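PDB 2RBG: DUF5751 domain-containing protein from Sulfolobus tokodaii, which is of unknown function and belongs to the DUF5751 family, adopting an alpha/beta fold around a five-stranded parallel sheet. Local coordinates for residues K72-L82 with N98-L109. Sequence-based numbering, arbitrary orientation.
Sequences KNEVDIFLKNL and NKVFMSKIVDNL
Phe101 holds CG anti to its backbone N (chi1 175°), which sends its ring out to Lys72 and Val75. The Lys72 chain is fully extended beyond CG, and this carries NZ past the ring to Asn98. On the way Lys72 CG lies over one face of the ring, a CH-pi contact 4.1 Å from the Phe101 centroid. Ile105 CG1 sits over the opposite face, towards the rim. Val75 CG2 meets the ring at its edge, 3.4 Å from Phe101 CZ. Lys72 NZ donates to Asn98 OD1 at 3.2 Å, nearly in line with the C=O bond (173°). A water accepts from NZ and donates to OD1, so the amide oxygen takes two bonds. Asn98 ND2 is hydrogen-bonded to Asp95 OD1, which helps fix the rotation of the amide. A leucine in place of Asn98 would probably leave the Lys72 ammonium without its protein acceptor and Asp95 without this donor. Further along, Val75 CG1 packs on Ile105 CG1 at 4.1 Å. Leu109 CD2 touches Leu82 CD2 at 3.8 Å and the edge of the Phe78 ring. Phe78 also packs edge-to-face on Phe41 of the sheet. The axes of helices 75-82 and 99-107 run roughly parallel, 29° apart, at 12.0 Å. Helix 75-82 leads into strand 89-94 and helix 99-107 follows it, side by side on one sheet face, as in Rossmann-like alpha/beta folds with strand order 3-2-1-4-5.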
loop_
_atom_site.group_PDB
_atom_site.type_symbol
_atom_site.label_atom_id
_atom_site.label_comp_id
_atom_site.label_asym_id
_atom_site.label_seq_id
_atom_site.Cartn_x
_atom_site.Cartn_y
_atom_site.Cartn_z
ATOM N N LYS A 72 9.298 1.025 -23.055
ATOM C CA LYS A 72 9.962 1.966 -22.162
ATOM C C LYS A 72 10.587 3.162 -22.882
ATOM O O LYS A 72 10.708 4.244 -22.309
ATOM C CB LYS A 72 11.009 1.229 -21.322
ATOM C CG LYS A 72 10.387 0.186 -20.400
ATOM C CD LYS A 72 11.421 -0.533 -19.554
ATOM C CE LYS A 72 10.756 -1.570 -18.661
ATOM N NZ LYS A 72 11.743 -2.315 -17.834
ATOM N N ASN A 73 10.960 2.972 -24.142
ATOM C CA ASN A 73 11.567 4.043 -24.924
ATOM C C ASN A 73 10.525 5.010 -25.495
ATOM O O ASN A 73 10.874 6.017 -26.110
ATOM C CB ASN A 73 12.396 3.448 -26.066
ATOM C CG ASN A 73 11.549 2.675 -27.061
ATOM O OD1 ASN A 73 10.726 3.252 -27.772
ATOM N ND2 ASN A 73 11.747 1.361 -27.117
ATOM N N GLU A 74 9.247 4.706 -25.283
ATOM C CA GLU A 74 8.171 5.554 -25.793
ATOM C C GLU A 74 7.503 6.378 -24.697
ATOM O O GLU A 74 6.454 6.988 -24.919
ATOM C CB GLU A 74 7.118 4.698 -26.500
ATOM C CG GLU A 74 7.665 3.868 -27.652
ATOM C CD GLU A 74 6.598 3.020 -28.315
ATOM O OE1 GLU A 74 5.838 2.345 -27.590
ATOM O OE2 GLU A 74 6.520 3.019 -29.560
ATOM N N VAL A 75 8.109 6.401 -23.517
ATOM C CA VAL A 75 7.546 7.162 -22.409
ATOM C C VAL A 75 7.367 8.628 -22.795
ATOM O O VAL A 75 6.440 9.292 -22.323
ATOM C CB VAL A 75 8.439 7.079 -21.153
ATOM C CG1 VAL A 75 7.810 7.881 -20.013
ATOM C CG2 VAL A 75 8.607 5.628 -20.736
ATOM N N ASP A 76 8.238 9.142 -23.657
ATOM C CA ASP A 76 8.109 10.538 -24.058
ATOM C C ASP A 76 6.816 10.809 -24.830
ATOM O O ASP A 76 6.241 11.890 -24.715
ATOM C CB ASP A 76 9.341 10.997 -24.859
ATOM C CG ASP A 76 9.585 10.183 -26.122
ATOM O OD1 ASP A 76 8.932 9.139 -26.334
ATOM O OD2 ASP A 76 10.463 10.598 -26.909
ATOM N N ILE A 77 6.349 9.829 -25.602
ATOM C CA ILE A 77 5.106 9.997 -26.355
ATOM C C ILE A 77 3.947 10.000 -25.356
ATOM O O ILE A 77 3.012 10.793 -25.468
ATOM C CB ILE A 77 4.897 8.851 -27.370
ATOM C CG1 ILE A 77 6.066 8.806 -28.361
ATOM C CG2 ILE A 77 3.588 9.060 -28.125
ATOM C CD1 ILE A 77 6.051 7.593 -29.272
ATOM N N PHE A 78 4.020 9.105 -24.377
ATOM C CA PHE A 78 2.995 9.032 -23.346
ATOM C C PHE A 78 2.852 10.378 -22.638
ATOM O O PHE A 78 1.748 10.902 -22.487
ATOM C CB PHE A 78 3.350 7.957 -22.318
ATOM C CG PHE A 78 2.714 8.179 -20.978
ATOM C CD1 PHE A 78 1.343 8.024 -20.808
ATOM C CD2 PHE A 78 3.482 8.605 -19.898
ATOM C CE1 PHE A 78 0.743 8.297 -19.579
ATOM C CE2 PHE A 78 2.890 8.881 -18.666
ATOM C CZ PHE A 78 1.519 8.726 -18.509
ATOM N N LEU A 79 3.976 10.931 -22.198
ATOM C CA LEU A 79 3.963 12.205 -21.494
ATOM C C LEU A 79 3.450 13.349 -22.362
ATOM O O LEU A 79 2.749 14.233 -21.871
ATOM C CB LEU A 79 5.360 12.518 -20.957
ATOM C CG LEU A 79 5.781 11.623 -19.786
ATOM C CD1 LEU A 79 7.273 11.753 -19.526
ATOM C CD2 LEU A 79 4.981 12.010 -18.551
ATOM N N LYS A 80 3.788 13.334 -23.649
ATOM C CA LYS A 80 3.321 14.388 -24.546
ATOM C C LYS A 80 1.811 14.278 -24.732
ATOM O O LYS A 80 1.088 15.269 -24.626
ATOM C CB LYS A 80 4.019 14.295 -25.907
ATOM C CG LYS A 80 3.589 15.378 -26.895
ATOM C CD LYS A 80 3.867 16.771 -26.349
ATOM C CE LYS A 80 3.352 17.854 -27.289
ATOM N NZ LYS A 80 3.658 19.225 -26.776
ATOM N N ASN A 81 1.334 13.067 -25.005
ATOM C CA ASN A 81 -0.092 12.837 -25.196
ATOM C C ASN A 81 -0.885 13.184 -23.941
ATOM O O ASN A 81 -2.048 13.579 -24.023
ATOM C CB ASN A 81 -0.348 11.374 -25.568
ATOM C CG ASN A 81 0.110 11.036 -26.978
ATOM O OD1 ASN A 81 0.680 11.874 -27.678
ATOM N ND2 ASN A 81 -0.140 9.801 -27.399
ATOM N N LEU A 82 -0.256 13.025 -22.782
ATOM C CA LEU A 82 -0.914 13.322 -21.511
ATOM C C LEU A 82 -1.384 14.779 -21.462
ATOM O O LEU A 82 -2.362 15.105 -20.787
ATOM C CB LEU A 82 0.042 13.036 -20.349
ATOM C CG LEU A 82 -0.521 13.185 -18.931
ATOM C CD1 LEU A 82 -1.751 12.305 -18.766
ATOM C CD2 LEU A 82 0.551 12.808 -17.916
ATOM N N ASN A 98 10.246 -3.257 -11.924
ATOM C CA ASN A 98 9.928 -2.017 -12.626
ATOM C C ASN A 98 9.700 -0.814 -11.715
ATOM O O ASN A 98 9.237 0.234 -12.172
ATOM C CB ASN A 98 8.690 -2.234 -13.498
ATOM C CG ASN A 98 8.909 -3.282 -14.569
ATOM O OD1 ASN A 98 9.622 -3.047 -15.546
ATOM N ND2 ASN A 98 8.307 -4.453 -14.387
ATOM N N LYS A 99 10.038 -0.954 -10.438
ATOM C CA LYS A 99 9.837 0.127 -9.478
ATOM C C LYS A 99 10.655 1.385 -9.765
ATOM O O LYS A 99 10.139 2.498 -9.657
ATOM C CB LYS A 99 10.128 -0.371 -8.058
ATOM C CG LYS A 99 9.893 0.672 -6.978
ATOM C CD LYS A 99 9.886 0.046 -5.589
ATOM C CE LYS A 99 11.194 -0.657 -5.280
ATOM N NZ LYS A 99 11.145 -1.349 -3.962
ATOM N N VAL A 100 11.928 1.221 -10.118
ATOM C CA VAL A 100 12.769 2.376 -10.422
ATOM C C VAL A 100 12.198 3.108 -11.635
ATOM O O VAL A 100 12.089 4.333 -11.645
ATOM C CB VAL A 100 14.223 1.949 -10.735
ATOM C CG1 VAL A 100 15.038 3.157 -11.183
ATOM C CG2 VAL A 100 14.854 1.322 -9.500
ATOM N N PHE A 101 11.823 2.340 -12.650
ATOM C CA PHE A 101 11.251 2.901 -13.865
ATOM C C PHE A 101 9.965 3.671 -13.574
ATOM O O PHE A 101 9.852 4.855 -13.897
ATOM C CB PHE A 101 10.957 1.785 -14.865
ATOM C CG PHE A 101 10.251 2.253 -16.105
ATOM C CD1 PHE A 101 10.878 3.119 -16.995
ATOM C CD2 PHE A 101 8.960 1.824 -16.386
ATOM C CE1 PHE A 101 10.229 3.551 -18.149
ATOM C CE2 PHE A 101 8.300 2.248 -17.535
ATOM C CZ PHE A 101 8.937 3.114 -18.420
HETATM N N MSE A 102 8.993 2.998 -12.966
HETATM C CA MSE A 102 7.721 3.639 -12.658
HETATM C C MSE A 102 7.869 4.840 -11.729
HETATM O O MSE A 102 7.186 5.851 -11.904
HETATM C CB MSE A 102 6.747 2.629 -12.043
HETATM C CG MSE A 102 5.386 3.218 -11.698
HETATM SE SE MSE A 102 4.524 4.071 -13.219
HETATM C CE MSE A 102 4.014 2.498 -14.157
ATOM N N SER A 103 8.758 4.739 -10.745
ATOM C CA SER A 103 8.965 5.840 -9.810
ATOM C C SER A 103 9.420 7.101 -10.536
ATOM O O SER A 103 9.010 8.208 -10.189
ATOM C CB SER A 103 10.000 5.456 -8.747
ATOM O OG SER A 103 9.502 4.434 -7.905
ATOM N N LYS A 104 10.263 6.930 -11.549
ATOM C CA LYS A 104 10.759 8.069 -12.314
ATOM C C LYS A 104 9.625 8.716 -13.106
ATOM O O LYS A 104 9.517 9.942 -13.159
ATOM C CB LYS A 104 11.873 7.624 -13.264
ATOM C CG LYS A 104 12.462 8.750 -14.101
ATOM C CD LYS A 104 13.689 8.284 -14.882
ATOM C CE LYS A 104 13.366 7.111 -15.801
ATOM N NZ LYS A 104 14.554 6.661 -16.586
ATOM N N ILE A 105 8.783 7.888 -13.720
ATOM C CA ILE A 105 7.655 8.392 -14.498
ATOM C C ILE A 105 6.736 9.215 -13.597
ATOM O O ILE A 105 6.317 10.313 -13.962
ATOM C CB ILE A 105 6.839 7.236 -15.128
ATOM C CG1 ILE A 105 7.695 6.490 -16.152
ATOM C CG2 ILE A 105 5.586 7.781 -15.808
ATOM C CD1 ILE A 105 6.973 5.346 -16.836
ATOM N N VAL A 106 6.422 8.678 -12.421
ATOM C CA VAL A 106 5.557 9.381 -11.482
ATOM C C VAL A 106 6.148 10.738 -11.109
ATOM O O VAL A 106 5.427 11.732 -11.024
ATOM C CB VAL A 106 5.336 8.557 -10.194
ATOM C CG1 VAL A 106 4.516 9.361 -9.195
ATOM C CG2 VAL A 106 4.620 7.257 -10.531
ATOM N N ASP A 107 7.462 10.781 -10.896
ATOM C CA ASP A 107 8.122 12.033 -10.538
ATOM C C ASP A 107 7.958 13.097 -11.618
ATOM O O ASP A 107 7.978 14.291 -11.321
ATOM C CB ASP A 107 9.622 11.821 -10.297
ATOM C CG ASP A 107 9.912 10.959 -9.087
ATOM O OD1 ASP A 107 9.177 11.066 -8.083
ATOM O OD2 ASP A 107 10.894 10.186 -9.132
ATOM N N ASN A 108 7.803 12.666 -12.867
ATOM C CA ASN A 108 7.665 13.606 -13.976
ATOM C C ASN A 108 6.234 13.933 -14.393
ATOM O O ASN A 108 6.024 14.638 -15.377
ATOM C CB ASN A 108 8.442 13.104 -15.196
ATOM C CG ASN A 108 9.944 13.185 -15.002
ATOM O OD1 ASN A 108 10.528 12.424 -14.228
ATOM N ND2 ASN A 108 10.577 14.119 -15.702
ATOM N N LEU A 109 5.251 13.426 -13.658
ATOM C CA LEU A 109 3.856 13.714 -13.986
ATOM C C LEU A 109 3.511 15.119 -13.524
ATOM O O LEU A 109 4.150 15.654 -12.618
ATOM C CB LEU A 109 2.917 12.729 -13.286
ATOM C CG LEU A 109 2.973 11.259 -13.698
ATOM C CD1 LEU A 109 2.074 10.447 -12.775
ATOM C CD2 LEU A 109 2.535 11.107 -15.148
HETATM O O HOH W 1 12.263 -1.552 -15.391
#